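Local coordinates for protein putative metallopeptidase (Shewanella baltica OS155, PDB 3IEH) that binds zinc and probably acts as a hydrolase of the M14 metallocarboxypeptidase family, at residues 13-18 / 251-256. Sequence-based numbering, arbitrary orientation.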
ATOM      1  N   TRP A  13       7.904  -5.762 -15.956  1.00 18.32           N
ATOM      2  CA  TRP A  13       8.606  -7.019 -15.621  1.00 18.23           C
ATOM      3  C   TRP A  13       7.761  -8.222 -15.992  1.00 18.48           C
ATOM      4  O   TRP A  13       6.538  -8.129 -16.063  1.00 17.07           O
ATOM      5  CB  TRP A  13       8.886  -7.099 -14.108  1.00 17.65           C
ATOM      6  CG  TRP A  13       9.803  -6.028 -13.584  1.00 19.20           C
ATOM      7  CD1 TRP A  13      11.160  -6.088 -13.518  1.00 15.20           C
ATOM      8  CD2 TRP A  13       9.427  -4.736 -13.053  1.00 17.16           C
ATOM      9  NE1 TRP A  13      11.661  -4.917 -12.985  1.00 16.29           N
ATOM     10  CE2 TRP A  13      10.623  -4.070 -12.694  1.00 12.74           C
ATOM     11  CE3 TRP A  13       8.199  -4.081 -12.858  1.00 20.48           C
ATOM     12  CZ2 TRP A  13      10.636  -2.768 -12.133  1.00 16.28           C
ATOM     13  CZ3 TRP A  13       8.201  -2.770 -12.321  1.00 17.52           C
ATOM     14  CH2 TRP A  13       9.412  -2.141 -11.946  1.00 20.82           C
ATOM     15  N   LYS A  14       8.395  -9.362 -16.225  1.00 21.59           N
ATOM     16  CA  LYS A  14       7.635 -10.595 -16.448  1.00 22.84           C
ATOM     17  C   LYS A  14       7.556 -11.309 -15.117  1.00 22.50           C
ATOM     18  O   LYS A  14       8.536 -11.382 -14.399  1.00 26.87           O
ATOM     19  CB  LYS A  14       8.282 -11.498 -17.486  1.00 24.31           C
ATOM     20  CG  LYS A  14       8.472 -10.842 -18.853  1.00 33.36           C
ATOM     21  CD  LYS A  14       8.920 -11.853 -19.949  1.00 33.86           C
ATOM     22  CE  LYS A  14       9.154 -11.144 -21.278  1.00 38.41           C
ATOM     23  NZ  LYS A  14      10.005  -9.912 -21.073  1.00 44.19           N
ATOM     24  N   SER A  15       6.373 -11.797 -14.778  1.00 23.19           N
ATOM     25  CA  SER A  15       6.149 -12.582 -13.572  1.00 20.89           C
ATOM     26  C   SER A  15       5.847 -14.000 -13.980  1.00 19.41           C
ATOM     27  O   SER A  15       4.907 -14.209 -14.704  1.00 14.48           O
ATOM     28  CB  SER A  15       4.915 -12.073 -12.836  1.00 19.97           C
ATOM     29  OG  SER A  15       4.480 -13.008 -11.848  1.00 23.15           O
ATOM     30  N   ASP A  16       6.603 -14.984 -13.506  1.00 23.51           N
ATOM     31  CA  ASP A  16       6.198 -16.354 -13.798  1.00 27.09           C
ATOM     32  C   ASP A  16       5.241 -16.861 -12.751  1.00 24.43           C
ATOM     33  O   ASP A  16       4.569 -17.842 -12.994  1.00 23.13           O
ATOM     34  CB  ASP A  16       7.321 -17.358 -14.185  1.00 30.98           C
ATOM     35  CG  ASP A  16       8.614 -17.162 -13.447  1.00 36.13           C
ATOM     36  OD1 ASP A  16       8.848 -16.075 -12.887  1.00 49.84           O
ATOM     37  OD2 ASP A  16       9.428 -18.110 -13.469  1.00 43.31           O
ATOM     38  N   ILE A  17       5.112 -16.140 -11.635  1.00 23.44           N
ATOM     39  CA  ILE A  17       4.088 -16.491 -10.665  1.00 21.37           C
ATOM     40  C   ILE A  17       2.717 -16.321 -11.297  1.00 20.28           C
ATOM     41  O   ILE A  17       1.878 -17.194 -11.165  1.00 20.02           O
ATOM     42  CB  ILE A  17       4.146 -15.664  -9.373  1.00 22.47           C
ATOM     43  CG1 ILE A  17       5.452 -15.939  -8.617  1.00 21.87           C
ATOM     44  CG2 ILE A  17       2.961 -16.032  -8.473  1.00 18.93           C
ATOM     45  CD1 ILE A  17       5.579 -15.163  -7.333  1.00 10.58           C
ATOM     46  N   PHE A  18       2.502 -15.211 -12.002  1.00 19.64           N
ATOM     47  CA  PHE A  18       1.205 -14.934 -12.653  1.00 18.13           C
ATOM     48  C   PHE A  18       1.249 -15.172 -14.159  1.00 18.56           C
ATOM     49  O   PHE A  18       0.237 -15.057 -14.848  1.00 16.29           O
ATOM     50  CB  PHE A  18       0.754 -13.496 -12.343  1.00 18.05           C
ATOM     51  CG  PHE A  18       0.458 -13.269 -10.879  1.00 16.87           C
ATOM     52  CD1 PHE A  18      -0.752 -13.663 -10.340  1.00 11.84           C
ATOM     53  CD2 PHE A  18       1.411 -12.702 -10.042  1.00 14.25           C
ATOM     54  CE1 PHE A  18      -1.001 -13.496  -9.007  1.00 19.21           C
ATOM     55  CE2 PHE A  18       1.162 -12.525  -8.701  1.00 17.56           C
ATOM     56  CZ  PHE A  18      -0.048 -12.913  -8.178  1.00 18.32           C
ATOM     57  N   GLN A 251      15.490  -5.518  -7.865  1.00 19.20           N
ATOM     58  CA  GLN A 251      15.559  -6.956  -7.664  1.00 15.95           C
ATOM     59  C   GLN A 251      14.488  -7.641  -8.516  1.00 15.75           C
ATOM     60  O   GLN A 251      13.615  -7.001  -9.122  1.00 18.73           O
ATOM     61  CB  GLN A 251      15.322  -7.304  -6.174  1.00 15.41           C
ATOM     62  CG  GLN A 251      16.328  -6.713  -5.165  1.00 16.12           C
ATOM     63  CD  GLN A 251      17.759  -7.213  -5.334  1.00 18.57           C
ATOM     64  OE1 GLN A 251      17.990  -8.148  -6.090  1.00 14.57           O
ATOM     65  NE2 GLN A 251      18.730  -6.586  -4.626  1.00 16.58           N
ATOM     66  N   ASN A 252      14.549  -8.960  -8.512  1.00 14.97           N
ATOM     67  CA  ASN A 252      13.624  -9.832  -9.208  1.00 14.34           C
ATOM     68  C   ASN A 252      12.147  -9.594  -8.844  1.00 15.41           C
ATOM     69  O   ASN A 252      11.752  -9.573  -7.676  1.00 13.49           O
ATOM     70  CB  ASN A 252      14.003 -11.293  -8.957  1.00 11.98           C
ATOM     71  CG  ASN A 252      13.046 -12.260  -9.612  1.00 20.44           C
ATOM     72  OD1 ASN A 252      11.920 -12.484  -9.132  1.00 15.98           O
ATOM     73  ND2 ASN A 252      13.486 -12.852 -10.720  1.00 17.58           N
ATOM     74  N   PHE A 253      11.337  -9.457  -9.886  1.00 16.05           N
ATOM     75  CA  PHE A 253       9.947  -9.103  -9.723  1.00 17.16           C
ATOM     76  C   PHE A 253       9.166 -10.104  -8.824  1.00 17.76           C
ATOM     77  O   PHE A 253       8.515  -9.666  -7.865  1.00 20.15           O
ATOM     78  CB  PHE A 253       9.278  -8.887 -11.082  1.00 14.09           C
ATOM     79  CG  PHE A 253       7.862  -8.422 -10.962  1.00 17.26           C
ATOM     80  CD1 PHE A 253       7.589  -7.094 -10.722  1.00  4.53           C
ATOM     81  CD2 PHE A 253       6.797  -9.327 -11.035  1.00 16.38           C
ATOM     82  CE1 PHE A 253       6.276  -6.647 -10.587  1.00 15.97           C
ATOM     83  CE2 PHE A 253       5.483  -8.891 -10.889  1.00 16.63           C
ATOM     84  CZ  PHE A 253       5.223  -7.536 -10.671  1.00 15.22           C
ATOM     85  N   ASP A 254       9.262 -11.414  -9.077  1.00 15.75           N
ATOM     86  CA  ASP A 254       8.526 -12.391  -8.252  1.00 18.11           C
ATOM     87  C   ASP A 254       8.977 -12.441  -6.788  1.00 17.26           C
ATOM     88  O   ASP A 254       8.166 -12.698  -5.888  1.00 18.91           O
ATOM     89  CB  ASP A 254       8.510 -13.775  -8.897  1.00 18.00           C
ATOM     90  CG  ASP A 254       7.677 -13.803 -10.190  1.00 22.95           C
ATOM     91  OD1 ASP A 254       6.582 -13.193 -10.269  1.00 21.89           O
ATOM     92  OD2 ASP A 254       8.115 -14.455 -11.139  1.00 29.88           O
ATOM     93  N   GLN A 255      10.246 -12.157  -6.539  1.00 17.24           N
ATOM     94  CA  GLN A 255      10.734 -12.031  -5.170  1.00 19.04           C
ATOM     95  C   GLN A 255      10.049 -10.863  -4.476  1.00 18.70           C
ATOM     96  O   GLN A 255       9.726 -10.937  -3.274  1.00 17.02           O
ATOM     97  CB  GLN A 255      12.245 -11.817  -5.148  1.00 19.92           C
ATOM     98  CG  GLN A 255      13.013 -13.098  -5.242  1.00 30.59           C
ATOM     99  CD  GLN A 255      12.937 -13.898  -3.943  1.00 30.94           C
ATOM    100  OE1 GLN A 255      13.352 -13.417  -2.874  1.00 37.85           O
ATOM    101  NE2 GLN A 255      12.428 -15.121  -4.033  1.00 26.76           N
ATOM    102  N   ARG A 256       9.818  -9.788  -5.239  1.00 17.98           N
ATOM    103  CA  ARG A 256       9.143  -8.607  -4.695  1.00 18.29           C
ATOM    104  C   ARG A 256       7.676  -8.925  -4.407  1.00 16.76           C
ATOM    105  O   ARG A 256       7.161  -8.567  -3.360  1.00 14.53           O
ATOM    106  CB  ARG A 256       9.326  -7.400  -5.634  1.00 17.79           C
ATOM    107  CG  ARG A 256      10.774  -6.886  -5.640  1.00 22.05           C
ATOM    108  CD  ARG A 256      11.219  -6.410  -7.020  1.00 18.16           C
ATOM    109  NE  ARG A 256      10.246  -5.500  -7.596  1.00 18.27           N
ATOM    110  CZ  ARG A 256      10.190  -5.170  -8.885  1.00 15.80           C
ATOM    111  NH1 ARG A 256      11.063  -5.647  -9.758  1.00 22.61           N
ATOM    112  NH2 ARG A 256       9.251  -4.345  -9.305  1.00 20.80           N
TER
HETATM  113  O   HOH W   1       9.739 -12.298 -12.135  1.00 38.41           O
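The indole of W13 offers one face to the edge of the R256 guanidinium in a cation-pi contact, CZ of R256 standing 4.1 Å from the centroid of the W13 six-membered ring. The two planes are 79° apart, and NH1 and NH2 do the touching. On the packed side F253 fills in beside them: its CB is 3.5 Å from W13 CB, and its CD1 lies over one face of the guanidinium. R256 NH1 also donates to Q251 O in the guanidinium plane, while NE makes a salt bridge with E171, two bonds that would hold the group's rotation against the indole. An alanine in place of W13 would probably leave the guanidinium edge without its aromatic partner and open a gap beside F253 CD1, where W13 CE3 had packed. N252 N-caps helix 253-271, the last helix of this M14 peptidase fold, by accepting from Q255 N, and D254 in its first turn grips strand 14-15 and the turn after it. S15 OG donates to D254 OD1 (2.6 Å) and accepts from F18 N, an ST motif; D16 N reaches D254 OD2 at 2.9 Å, and a water joins K14 O to D254 N. Toward solvent the contact loosens: exposed I17 slides past D254, CG1 3.4 Å from D254 OD1, its N adding only a weak bond to OD2.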